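Local coordinates for protein (alpha-2u-globulin) (Rattus norvegicus, PDB 2A2U) that probably binds and carries small hydrophobic ligands inside a lipocalin beta-barrel, and also takes up a hyaline droplet inducer, at residues F39-A44 with T142-S147; N46-I51 with R164-D169; R58-H63 with I168-T173; M136-R141 with D148-F153. All blocks are in the same frame, centred on the assembly; numbering follows the deposited sequence.

Interaction 1: residues F39-A44 with T142-S147; sequences FSIVVA and TKDLSS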
# COMPACT_ATOMS: atom_id res chain seq x y z
N PHE A 39 -21.55 -13.05 2.24
CA PHE A 39 -22.22 -12.61 1.02
C PHE A 39 -22.91 -11.30 1.30
O PHE A 39 -23.33 -11.05 2.43
CB PHE A 39 -23.29 -13.61 0.61
CG PHE A 39 -22.76 -14.94 0.20
CD1 PHE A 39 -22.52 -15.92 1.15
CD2 PHE A 39 -22.50 -15.21 -1.13
CE1 PHE A 39 -22.03 -17.15 0.77
CE2 PHE A 39 -22.01 -16.44 -1.52
CZ PHE A 39 -21.77 -17.42 -0.56
N SER A 40 -23.03 -10.46 0.28
CA SER A 40 -23.70 -9.17 0.42
C SER A 40 -25.19 -9.39 0.31
O SER A 40 -25.67 -9.89 -0.70
CB SER A 40 -23.22 -8.20 -0.67
OG SER A 40 -21.92 -7.74 -0.37
N ILE A 41 -25.92 -9.00 1.35
CA ILE A 41 -27.36 -9.18 1.38
C ILE A 41 -28.13 -7.86 1.18
O ILE A 41 -28.94 -7.75 0.26
CB ILE A 41 -27.81 -9.87 2.69
CG1 ILE A 41 -26.92 -11.08 2.99
CG2 ILE A 41 -29.27 -10.27 2.60
CD1 ILE A 41 -26.84 -12.13 1.88
N VAL A 42 -27.88 -6.88 2.03
CA VAL A 42 -28.55 -5.58 1.94
C VAL A 42 -27.57 -4.45 2.22
O VAL A 42 -26.77 -4.53 3.15
CB VAL A 42 -29.71 -5.48 2.98
CG1 VAL A 42 -30.39 -4.14 2.88
CG2 VAL A 42 -30.71 -6.59 2.77
N VAL A 43 -27.60 -3.42 1.38
CA VAL A 43 -26.75 -2.24 1.54
C VAL A 43 -27.67 -1.04 1.64
O VAL A 43 -28.70 -0.99 0.97
CB VAL A 43 -25.77 -2.02 0.35
CG1 VAL A 43 -24.84 -3.19 0.22
CG2 VAL A 43 -26.54 -1.82 -0.93
N ALA A 44 -27.32 -0.06 2.47
CA ALA A 44 -28.15 1.11 2.63
C ALA A 44 -27.31 2.34 2.86
O ALA A 44 -26.38 2.33 3.67
CB ALA A 44 -29.08 0.91 3.79
N THR A 142 -24.71 -17.03 4.21
CA THR A 142 -25.51 -17.67 3.17
C THR A 142 -25.89 -16.65 2.11
O THR A 142 -25.89 -15.46 2.39
CB THR A 142 -26.79 -18.28 3.77
OG1 THR A 142 -27.40 -17.34 4.67
CG2 THR A 142 -26.46 -19.53 4.53
N LYS A 143 -26.21 -17.13 0.91
CA LYS A 143 -26.58 -16.25 -0.20
C LYS A 143 -27.75 -15.33 0.11
O LYS A 143 -27.92 -14.29 -0.52
CB LYS A 143 -26.85 -17.05 -1.47
CG LYS A 143 -25.61 -17.27 -2.32
CD LYS A 143 -25.90 -18.18 -3.50
CE LYS A 143 -24.68 -18.34 -4.40
NZ LYS A 143 -24.82 -19.47 -5.36
N ASP A 144 -28.56 -15.70 1.10
CA ASP A 144 -29.69 -14.88 1.50
C ASP A 144 -29.92 -15.08 3.00
O ASP A 144 -29.39 -16.01 3.60
CB ASP A 144 -30.95 -15.20 0.69
CG ASP A 144 -32.03 -14.12 0.83
OD1 ASP A 144 -31.74 -13.02 1.35
OD2 ASP A 144 -33.17 -14.35 0.40
N LEU A 145 -30.68 -14.19 3.61
CA LEU A 145 -30.95 -14.29 5.03
C LEU A 145 -32.41 -14.18 5.37
O LEU A 145 -33.23 -13.75 4.56
CB LEU A 145 -30.18 -13.21 5.79
CG LEU A 145 -28.68 -13.35 5.98
CD1 LEU A 145 -28.17 -12.03 6.51
CD2 LEU A 145 -28.35 -14.48 6.94
N SER A 146 -32.69 -14.53 6.62
CA SER A 146 -34.01 -14.50 7.22
C SER A 146 -34.67 -13.13 7.04
O SER A 146 -34.00 -12.09 7.14
CB SER A 146 -33.86 -14.84 8.71
OG SER A 146 -35.01 -14.53 9.47
N SER A 147 -35.96 -13.14 6.74
CA SER A 147 -36.73 -11.91 6.56
C SER A 147 -36.69 -11.11 7.85
O SER A 147 -36.86 -9.89 7.84
CB SER A 147 -38.17 -12.26 6.21
OG SER A 147 -38.60 -11.52 5.07

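Interaction 2: residues N46-I51 with R164-D169; sequences NKREKI and RDNIID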
# COMPACT_ATOMS: atom_id res chain seq x y z
N ASN A 46 -27.83 6.91 2.47
CA ASN A 46 -28.68 8.01 2.05
C ASN A 46 -28.13 8.64 0.77
O ASN A 46 -28.88 9.25 0.00
CB ASN A 46 -28.87 9.04 3.17
CG ASN A 46 -30.19 8.87 3.92
OD1 ASN A 46 -31.06 8.10 3.50
ND2 ASN A 46 -30.36 9.60 5.02
N LYS A 47 -26.82 8.45 0.53
CA LYS A 47 -26.16 8.92 -0.69
C LYS A 47 -26.31 7.76 -1.67
O LYS A 47 -25.34 7.13 -2.09
CB LYS A 47 -24.68 9.23 -0.44
CG LYS A 47 -23.99 10.00 -1.58
CD LYS A 47 -22.99 11.03 -1.04
CE LYS A 47 -22.52 12.01 -2.11
NZ LYS A 47 -21.45 11.49 -3.01
N ARG A 48 -27.57 7.50 -2.02
CA ARG A 48 -28.01 6.42 -2.89
C ARG A 48 -27.20 6.16 -4.15
O ARG A 48 -27.11 5.01 -4.60
CB ARG A 48 -29.47 6.65 -3.27
CG ARG A 48 -30.31 5.40 -3.22
CD ARG A 48 -31.70 5.68 -3.74
NE ARG A 48 -32.56 4.52 -3.60
CZ ARG A 48 -32.50 3.44 -4.37
NH1 ARG A 48 -31.61 3.35 -5.35
NH2 ARG A 48 -33.34 2.43 -4.16
N GLU A 49 -26.62 7.20 -4.73
CA GLU A 49 -25.81 7.10 -5.94
C GLU A 49 -24.68 6.07 -5.78
O GLU A 49 -24.33 5.36 -6.72
CB GLU A 49 -25.23 8.48 -6.27
CG GLU A 49 -24.10 8.50 -7.28
CD GLU A 49 -23.28 9.77 -7.20
OE1 GLU A 49 -22.93 10.19 -6.08
OE2 GLU A 49 -22.97 10.34 -8.26
N LYS A 50 -24.15 5.99 -4.56
CA LYS A 50 -23.05 5.10 -4.19
C LYS A 50 -23.39 3.62 -4.15
O LYS A 50 -22.55 2.78 -4.47
CB LYS A 50 -22.49 5.53 -2.83
CG LYS A 50 -21.93 6.93 -2.79
CD LYS A 50 -20.63 7.00 -3.54
CE LYS A 50 -20.07 8.40 -3.56
NZ LYS A 50 -18.73 8.44 -4.20
N ILE A 51 -24.61 3.30 -3.71
CA ILE A 51 -25.04 1.91 -3.62
C ILE A 51 -25.80 1.43 -4.86
O ILE A 51 -26.14 0.25 -4.97
CB ILE A 51 -25.90 1.67 -2.37
CG1 ILE A 51 -27.15 2.55 -2.37
CG2 ILE A 51 -25.09 1.93 -1.12
CD1 ILE A 51 -28.12 2.20 -1.26
N ARG A 164 -35.94 4.22 4.48
CA ARG A 164 -36.29 2.92 3.90
C ARG A 164 -36.20 2.92 2.37
O ARG A 164 -36.13 1.86 1.76
CB ARG A 164 -37.70 2.50 4.34
CG ARG A 164 -37.83 1.06 4.82
CD ARG A 164 -38.41 1.01 6.24
NE ARG A 164 -38.48 -0.34 6.80
CZ ARG A 164 -38.70 -0.61 8.09
NH1 ARG A 164 -38.88 0.37 8.98
NH2 ARG A 164 -38.75 -1.86 8.51
N ASP A 165 -36.19 4.11 1.76
CA ASP A 165 -36.10 4.23 0.30
C ASP A 165 -34.65 4.05 -0.17
O ASP A 165 -34.40 3.82 -1.35
CB ASP A 165 -36.63 5.61 -0.14
CG ASP A 165 -36.80 5.73 -1.66
OD1 ASP A 165 -36.57 4.76 -2.40
OD2 ASP A 165 -37.20 6.82 -2.12
N ASN A 166 -33.70 4.13 0.76
CA ASN A 166 -32.30 3.99 0.41
C ASN A 166 -31.68 2.67 0.85
O ASN A 166 -30.47 2.49 0.79
CB ASN A 166 -31.52 5.18 0.94
CG ASN A 166 -31.99 6.48 0.32
OD1 ASN A 166 -32.16 6.57 -0.89
ND2 ASN A 166 -32.24 7.48 1.16
N ILE A 167 -32.53 1.75 1.28
CA ILE A 167 -32.10 0.43 1.71
C ILE A 167 -32.29 -0.48 0.49
O ILE A 167 -33.40 -0.63 0.00
CB ILE A 167 -32.96 -0.08 2.88
CG1 ILE A 167 -32.96 0.95 4.01
CG2 ILE A 167 -32.38 -1.36 3.43
CD1 ILE A 167 -33.73 0.52 5.25
N ILE A 168 -31.20 -1.03 -0.03
CA ILE A 168 -31.27 -1.89 -1.21
C ILE A 168 -30.96 -3.35 -0.92
O ILE A 168 -29.95 -3.66 -0.29
CB ILE A 168 -30.32 -1.39 -2.31
CG1 ILE A 168 -30.74 0.01 -2.77
CG2 ILE A 168 -30.32 -2.35 -3.48
CD1 ILE A 168 -29.87 0.62 -3.87
N ASP A 169 -31.85 -4.24 -1.35
CA ASP A 169 -31.69 -5.68 -1.16
C ASP A 169 -30.99 -6.24 -2.40
O ASP A 169 -31.60 -6.38 -3.47
CB ASP A 169 -33.07 -6.34 -0.97
CG ASP A 169 -32.99 -7.83 -0.64
OD1 ASP A 169 -31.91 -8.44 -0.78
OD2 ASP A 169 -34.02 -8.40 -0.23

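Interaction 3: residues R58-H63 with I168-T173; sequences RVFMQH and IDLTKT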
# COMPACT_ATOMS: atom_id res chain seq x y z
N ARG A 58 -21.40 -0.28 -3.92
CA ARG A 58 -22.22 -1.46 -4.21
C ARG A 58 -21.26 -2.63 -4.42
O ARG A 58 -20.98 -3.03 -5.56
CB ARG A 58 -23.08 -1.26 -5.47
CG ARG A 58 -23.90 -2.50 -5.83
CD ARG A 58 -24.64 -2.36 -7.15
NE ARG A 58 -26.01 -1.89 -6.97
CZ ARG A 58 -27.09 -2.62 -7.25
NH1 ARG A 58 -26.96 -3.85 -7.73
NH2 ARG A 58 -28.30 -2.11 -7.05
N VAL A 59 -20.71 -3.14 -3.33
CA VAL A 59 -19.76 -4.24 -3.39
C VAL A 59 -20.39 -5.57 -3.01
O VAL A 59 -21.25 -5.65 -2.13
CB VAL A 59 -18.51 -3.99 -2.49
CG1 VAL A 59 -17.94 -2.61 -2.77
CG2 VAL A 59 -18.85 -4.16 -1.02
N PHE A 60 -19.95 -6.63 -3.69
CA PHE A 60 -20.45 -7.97 -3.47
C PHE A 60 -19.39 -8.76 -2.72
O PHE A 60 -18.47 -9.34 -3.31
CB PHE A 60 -20.78 -8.60 -4.81
CG PHE A 60 -21.67 -7.75 -5.68
CD1 PHE A 60 -22.85 -7.23 -5.16
CD2 PHE A 60 -21.33 -7.47 -6.99
CE1 PHE A 60 -23.69 -6.44 -5.95
CE2 PHE A 60 -22.16 -6.68 -7.79
CZ PHE A 60 -23.34 -6.16 -7.26
N MET A 61 -19.52 -8.78 -1.41
CA MET A 61 -18.58 -9.47 -0.53
C MET A 61 -18.44 -10.95 -0.87
O MET A 61 -19.35 -11.56 -1.42
CB MET A 61 -19.02 -9.29 0.92
CG MET A 61 -17.98 -9.66 1.98
SD MET A 61 -16.36 -8.80 1.80
CE MET A 61 -16.99 -7.08 1.34
N GLN A 62 -17.29 -11.51 -0.52
CA GLN A 62 -17.00 -12.92 -0.76
C GLN A 62 -16.37 -13.62 0.43
O GLN A 62 -16.79 -14.71 0.81
CB GLN A 62 -16.07 -13.09 -1.94
CG GLN A 62 -16.56 -12.53 -3.24
CD GLN A 62 -15.60 -12.84 -4.36
OE1 GLN A 62 -16.00 -13.06 -5.49
NE2 GLN A 62 -14.31 -12.86 -4.05
N HIS A 63 -15.35 -13.00 1.02
CA HIS A 63 -14.64 -13.61 2.13
C HIS A 63 -13.99 -12.55 3.00
O HIS A 63 -13.61 -11.49 2.50
CB HIS A 63 -13.57 -14.55 1.57
CG HIS A 63 -12.84 -15.34 2.60
ND1 HIS A 63 -13.24 -16.61 2.98
CD2 HIS A 63 -11.73 -15.07 3.32
CE1 HIS A 63 -12.40 -17.07 3.89
NE2 HIS A 63 -11.48 -16.16 4.12
N ILE A 168 -31.20 -1.03 -0.03
CA ILE A 168 -31.27 -1.89 -1.21
C ILE A 168 -30.96 -3.35 -0.92
O ILE A 168 -29.95 -3.66 -0.29
CB ILE A 168 -30.32 -1.39 -2.31
CG1 ILE A 168 -30.74 0.01 -2.77
CG2 ILE A 168 -30.32 -2.35 -3.48
CD1 ILE A 168 -29.87 0.62 -3.87
N ASP A 169 -31.85 -4.24 -1.35
CA ASP A 169 -31.69 -5.68 -1.16
C ASP A 169 -30.99 -6.24 -2.40
O ASP A 169 -31.60 -6.38 -3.47
CB ASP A 169 -33.07 -6.34 -0.97
CG ASP A 169 -32.99 -7.83 -0.64
OD1 ASP A 169 -31.91 -8.44 -0.78
OD2 ASP A 169 -34.02 -8.40 -0.23
N LEU A 170 -29.71 -6.58 -2.25
CA LEU A 170 -28.91 -7.09 -3.35
C LEU A 170 -29.16 -8.54 -3.72
O LEU A 170 -28.66 -9.01 -4.74
CB LEU A 170 -27.42 -6.91 -3.07
CG LEU A 170 -26.85 -5.52 -2.83
CD1 LEU A 170 -25.37 -5.64 -2.56
CD2 LEU A 170 -27.09 -4.64 -4.04
N THR A 171 -29.92 -9.27 -2.89
CA THR A 171 -30.19 -10.68 -3.16
C THR A 171 -31.00 -10.90 -4.43
O THR A 171 -30.97 -11.99 -5.00
CB THR A 171 -30.92 -11.36 -2.00
OG1 THR A 171 -32.18 -10.72 -1.78
CG2 THR A 171 -30.09 -11.31 -0.75
N LYS A 172 -31.72 -9.88 -4.86
CA LYS A 172 -32.52 -10.01 -6.04
C LYS A 172 -31.77 -9.71 -7.35
O LYS A 172 -32.15 -10.22 -8.40
CB LYS A 172 -33.75 -9.15 -5.88
CG LYS A 172 -34.73 -9.58 -4.83
CD LYS A 172 -35.06 -8.52 -3.69
CE LYS A 172 -36.52 -8.72 -3.17
NZ LYS A 172 -37.17 -7.48 -2.69
N THR A 173 -30.63 -9.04 -7.23
CA THR A 173 -29.78 -8.69 -8.37
C THR A 173 -28.57 -9.62 -8.57
O THR A 173 -28.37 -10.59 -7.84
CB THR A 173 -29.24 -7.24 -8.25
OG1 THR A 173 -28.10 -7.21 -7.39
CG2 THR A 173 -30.31 -6.31 -7.68

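Interaction 4: residues M136-R141 with D148-F153; sequences MVLYGR and DIKEKF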
# COMPACT_ATOMS: atom_id res chain seq x y z
N MET A 136 -24.36 1.46 5.46
CA MET A 136 -24.61 0.32 6.34
C MET A 136 -24.82 -0.92 5.52
O MET A 136 -25.53 -0.90 4.53
CB MET A 136 -25.79 0.59 7.27
CG MET A 136 -25.36 1.35 8.49
SD MET A 136 -26.68 1.66 9.62
CE MET A 136 -26.91 0.07 10.33
N VAL A 137 -24.16 -2.00 5.90
CA VAL A 137 -24.30 -3.25 5.16
C VAL A 137 -24.58 -4.44 6.04
O VAL A 137 -24.17 -4.49 7.21
CB VAL A 137 -23.04 -3.55 4.31
CG1 VAL A 137 -22.91 -2.56 3.19
CG2 VAL A 137 -21.81 -3.49 5.18
N LEU A 138 -25.32 -5.39 5.47
CA LEU A 138 -25.66 -6.63 6.14
C LEU A 138 -25.05 -7.75 5.32
O LEU A 138 -25.28 -7.83 4.12
CB LEU A 138 -27.18 -6.82 6.22
CG LEU A 138 -27.71 -8.16 6.73
CD1 LEU A 138 -27.23 -8.38 8.14
CD2 LEU A 138 -29.22 -8.17 6.68
N TYR A 139 -24.19 -8.55 5.95
CA TYR A 139 -23.56 -9.69 5.29
C TYR A 139 -24.09 -10.96 5.92
O TYR A 139 -24.33 -11.00 7.13
CB TYR A 139 -22.04 -9.68 5.47
CG TYR A 139 -21.35 -8.58 4.74
CD1 TYR A 139 -21.84 -8.12 3.53
CD2 TYR A 139 -20.21 -7.98 5.26
CE1 TYR A 139 -21.22 -7.10 2.85
CE2 TYR A 139 -19.57 -6.96 4.59
CZ TYR A 139 -20.09 -6.52 3.38
OH TYR A 139 -19.48 -5.50 2.70
N GLY A 140 -24.27 -11.99 5.10
CA GLY A 140 -24.76 -13.25 5.61
C GLY A 140 -23.80 -14.32 5.20
O GLY A 140 -23.11 -14.14 4.20
N ARG A 141 -23.71 -15.41 5.96
CA ARG A 141 -22.81 -16.51 5.61
C ARG A 141 -23.44 -17.33 4.48
O ARG A 141 -22.79 -18.17 3.86
CB ARG A 141 -22.53 -17.39 6.82
CG ARG A 141 -22.14 -16.61 8.03
CD ARG A 141 -21.06 -17.29 8.83
NE ARG A 141 -19.75 -17.17 8.21
CZ ARG A 141 -18.63 -16.92 8.88
NH1 ARG A 141 -18.65 -16.75 10.20
NH2 ARG A 141 -17.48 -16.85 8.23
N ASP A 148 -36.48 -11.81 8.96
CA ASP A 148 -36.40 -11.21 10.28
C ASP A 148 -35.09 -10.44 10.41
O ASP A 148 -35.08 -9.33 10.94
CB ASP A 148 -36.43 -12.29 11.36
CG ASP A 148 -37.62 -13.21 11.22
OD1 ASP A 148 -38.67 -12.77 10.71
OD2 ASP A 148 -37.49 -14.39 11.62
N ILE A 149 -34.00 -11.03 9.93
CA ILE A 149 -32.69 -10.39 10.01
C ILE A 149 -32.73 -9.12 9.19
O ILE A 149 -32.23 -8.08 9.62
CB ILE A 149 -31.57 -11.30 9.46
CG1 ILE A 149 -31.62 -12.68 10.09
CG2 ILE A 149 -30.22 -10.68 9.75
CD1 ILE A 149 -31.57 -12.66 11.60
N LYS A 150 -33.38 -9.18 8.04
CA LYS A 150 -33.48 -8.03 7.17
C LYS A 150 -34.30 -6.89 7.77
O LYS A 150 -34.09 -5.73 7.43
CB LYS A 150 -34.02 -8.43 5.81
CG LYS A 150 -33.17 -9.44 5.10
CD LYS A 150 -33.65 -9.61 3.68
CE LYS A 150 -32.99 -10.78 3.00
NZ LYS A 150 -33.46 -10.92 1.60
N GLU A 151 -35.24 -7.22 8.66
CA GLU A 151 -36.07 -6.20 9.29
C GLU A 151 -35.28 -5.47 10.35
O GLU A 151 -35.31 -4.24 10.41
CB GLU A 151 -37.29 -6.83 9.95
CG GLU A 151 -38.63 -6.34 9.42
CD GLU A 151 -38.84 -4.85 9.58
OE1 GLU A 151 -38.40 -4.26 10.59
OE2 GLU A 151 -39.48 -4.27 8.69
N LYS A 152 -34.62 -6.23 11.22
CA LYS A 152 -33.79 -5.68 12.29
C LYS A 152 -32.79 -4.70 11.69
O LYS A 152 -32.52 -3.64 12.25
CB LYS A 152 -33.05 -6.81 13.01
CG LYS A 152 -31.82 -6.37 13.80
CD LYS A 152 -31.10 -7.54 14.46
CE LYS A 152 -31.92 -8.11 15.60
NZ LYS A 152 -31.29 -9.27 16.31
N PHE A 153 -32.25 -5.07 10.53
CA PHE A 153 -31.28 -4.24 9.83
C PHE A 153 -31.97 -2.99 9.29
O PHE A 153 -31.43 -1.90 9.41
CB PHE A 153 -30.62 -5.03 8.70
CG PHE A 153 -29.66 -4.22 7.87
CD1 PHE A 153 -28.43 -3.84 8.38
CD2 PHE A 153 -30.01 -3.82 6.59
CE1 PHE A 153 -27.56 -3.07 7.62
CE2 PHE A 153 -29.15 -3.05 5.83
CZ PHE A 153 -27.92 -2.67 6.34

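Interaction 1: residues F39-A44 with T142-S147
Phe39 and Ile41, two residues apart on strand 36-44, both direct their side chains at the loop 142-147, but they meet it differently. The Phe39 ring, with CG anti to the carbonyl carbon (chi1 -65°), lies against the main chain of Thr142, where Phe39 CD1 comes 3.6 Å from Thr142 C. Lys143 starts away from the strand, yet its extended chain crosses the ring obliquely and lays CG over one face. Lys143 CG stands 4.1 Å from the centroid of the Phe39 ring and 25° off its normal, so the CH-pi contact is displaced toward the rim. Ile41 reaches the backbone of the loop with its CD1 methyl, which is 3.4 Å from Lys143 O and also touches Thr142 O. Leu145 crosses Ile41 at about a right angle, bringing Leu145 CD1 3.9 Å from Ile41 CG1. The loop is braced from within, because Thr142 OG1 donates to Asp144 O at 2.6 Å, in the carbonyl plane. Asp144 CG is anti to its backbone N (chi1 -165°), which places OD1 near Ile41 CG2; a weak bond from Leu145 N and a salt bridge with Lys150 of the following helix hold that oxygen. Ile41 and Val42 both face Leu138 in a classic beta bulge. The segments thus meet without a direct hydrogen bond, by ring and methyl groups against carbon and carbonyl oxygens; the bonds joining the first barrel strand to the connection between strand 131-140 and helix 147-158 run through Arg175 NH1, shared by Ser40 O and Lys143 O.

Interaction 2: residues N46-I51 with R164-D169
Beside the barrel strand 36-44, the loop that leaves it meets the short strand 167-169 and the turn leading into it, in a surface contact of the lipocalin fold. Arg48 carries most of the polar chemistry. Extended from CG to NE, it crosses Asn166 obliquely and presents the guanidinium edge to a backbone carbonyl: Arg48 NE donates to Asp165 O at 3.0 Å with an N-H...O angle of 157°. The acceptor lies in the guanidinium plane and the donor falls on a lone pair of the carbonyl, while Arg48 NH2 adds a weak bond to the same oxygen. Ile168 CD1 lies over one guanidinium face, 3.6 Å from Arg48 NH1, and that nitrogen has its own salt bridge to Glu52. The two amides meet nearly perpendicular, their planes 84° apart, as Asn166 ND2 donates to Asn46 OD1 over 2.7 Å from above the carbonyl plane. Thr163 N gives Asn46 OD1 a second bond. Ile51 holds CG1 in the crowded position between N and the carbonyl carbon (chi1 60°), and its CD1 packs 3.5 Å from Ile168 CD1. The contact thus joins a methyl-methyl contact to directional bonds: Asp165 O fixes the orientation of the guanidinium, whereas its charge is probably compensated by Glu52, with the Asp165 carboxylate nearby but beyond salt-bridge range.

Interaction 3: residues R58-H63 with I168-T173
The guanidinium of Arg58 and the ring of Phe60 are the flat groups here, and the two methyls of Leu170 serve one each. Over one face of the guanidinium sits Leu170 CD2, 3.7 Å above the plane and above its centre; the nearest nitrogen, Arg58 NH1, is 3.8 Å from it. The Phe60 ring instead receives Leu170 CD1 at its edge, with Phe60 CE1 3.9 Å from Leu170 CD1, while Arg58 O lies over one ring face. Arg58 starts with CG anti to the backbone N (chi1 178°) and bends at chi3 (-95°), which carries its tip across to 168-173. There Arg58 NH1 and Thr173 OG1 point tip to tip at 3.6 Å, without a bond. Thr173 OG1 donates instead to Leu170 O, which also accepts Thr173 N. Thr171 N to Asp169 OD1 makes an Asx turn, and Thr171 OG1 donates to the same oxygen. Here the chain after the short C-terminal strand packs near the barrel, and Phe60 also touches Cys176, disulfide-bonded to Cys83. The start of strand 60-67, with the residues just before it, thus meets this chain by van der Waals contact without a direct bond: the cation offers a flat face to a methyl while its NE donates to Ile51 O.

Interaction 4: residues M136-R141 with D148-F153
Phe153 lies between helix 147-158 and strand 131-140, and its ring is the centre of the contact. Leu138 CB stands over one face of it, 3.8 Å from the centroid of the Phe153 ring and just 9° off the normal, a well-centred CH-pi contact. At the ring edge, Phe153 CZ is 3.5 Å from Met136 O, and Phe153 CE1 rests beside the carbonyl carbon of Val137. Met136 CB adds an apolar contact, 4.0 Å from Phe153 CZ. The ring reaches the strand because CG is anti to the backbone N (chi1 177°). Phe153 and Leu138 slide past each other in opposite directions. One helical turn earlier, Ile149 crosses Leu138 at about a right angle, its CG2 methyl 4.1 Å from Leu138 CD2. The elements run nearly antiparallel, at 162°, with axes 9.9 Å apart. Farther out, Phe153 also touches Val42 and Met121 on the two strands flanking 131-140, while Leu145 packs on Leu138. At the helix start Ser146 OG caps Asp148 N, and Lys150 leads away to its acidic partners, Asp144 and Asp169. Such a helix packed on the outside of the barrel is a hallmark of lipocalins. The chemistry is almost wholly apolar, consistent with a buried seam held by shape and solvent exclusion, while the charged side-chain end of Lys150 is paired outside it.

Interaction 4 is the buried contact of the set, interaction 3 is partly buried, and interactions 1 and 2 lie at the surface. Strand 36-44 organises them: it pairs with strands 60-67, 131-140 and 167-169, which belong to interactions 3, 4, and both 2 and 3. Interactions 2 and 3 share the end of strand 167-169, and one lysine on the helix of interaction 4 connects that contact with interactions 1, 2 and 3. Directional bonds cross between the segments in interaction 2 alone; the others have no bond between their segments and rest on van der Waals contact, with CH-pi contacts in interactions 1 and 4 and a methyl over a guanidinium in interaction 3.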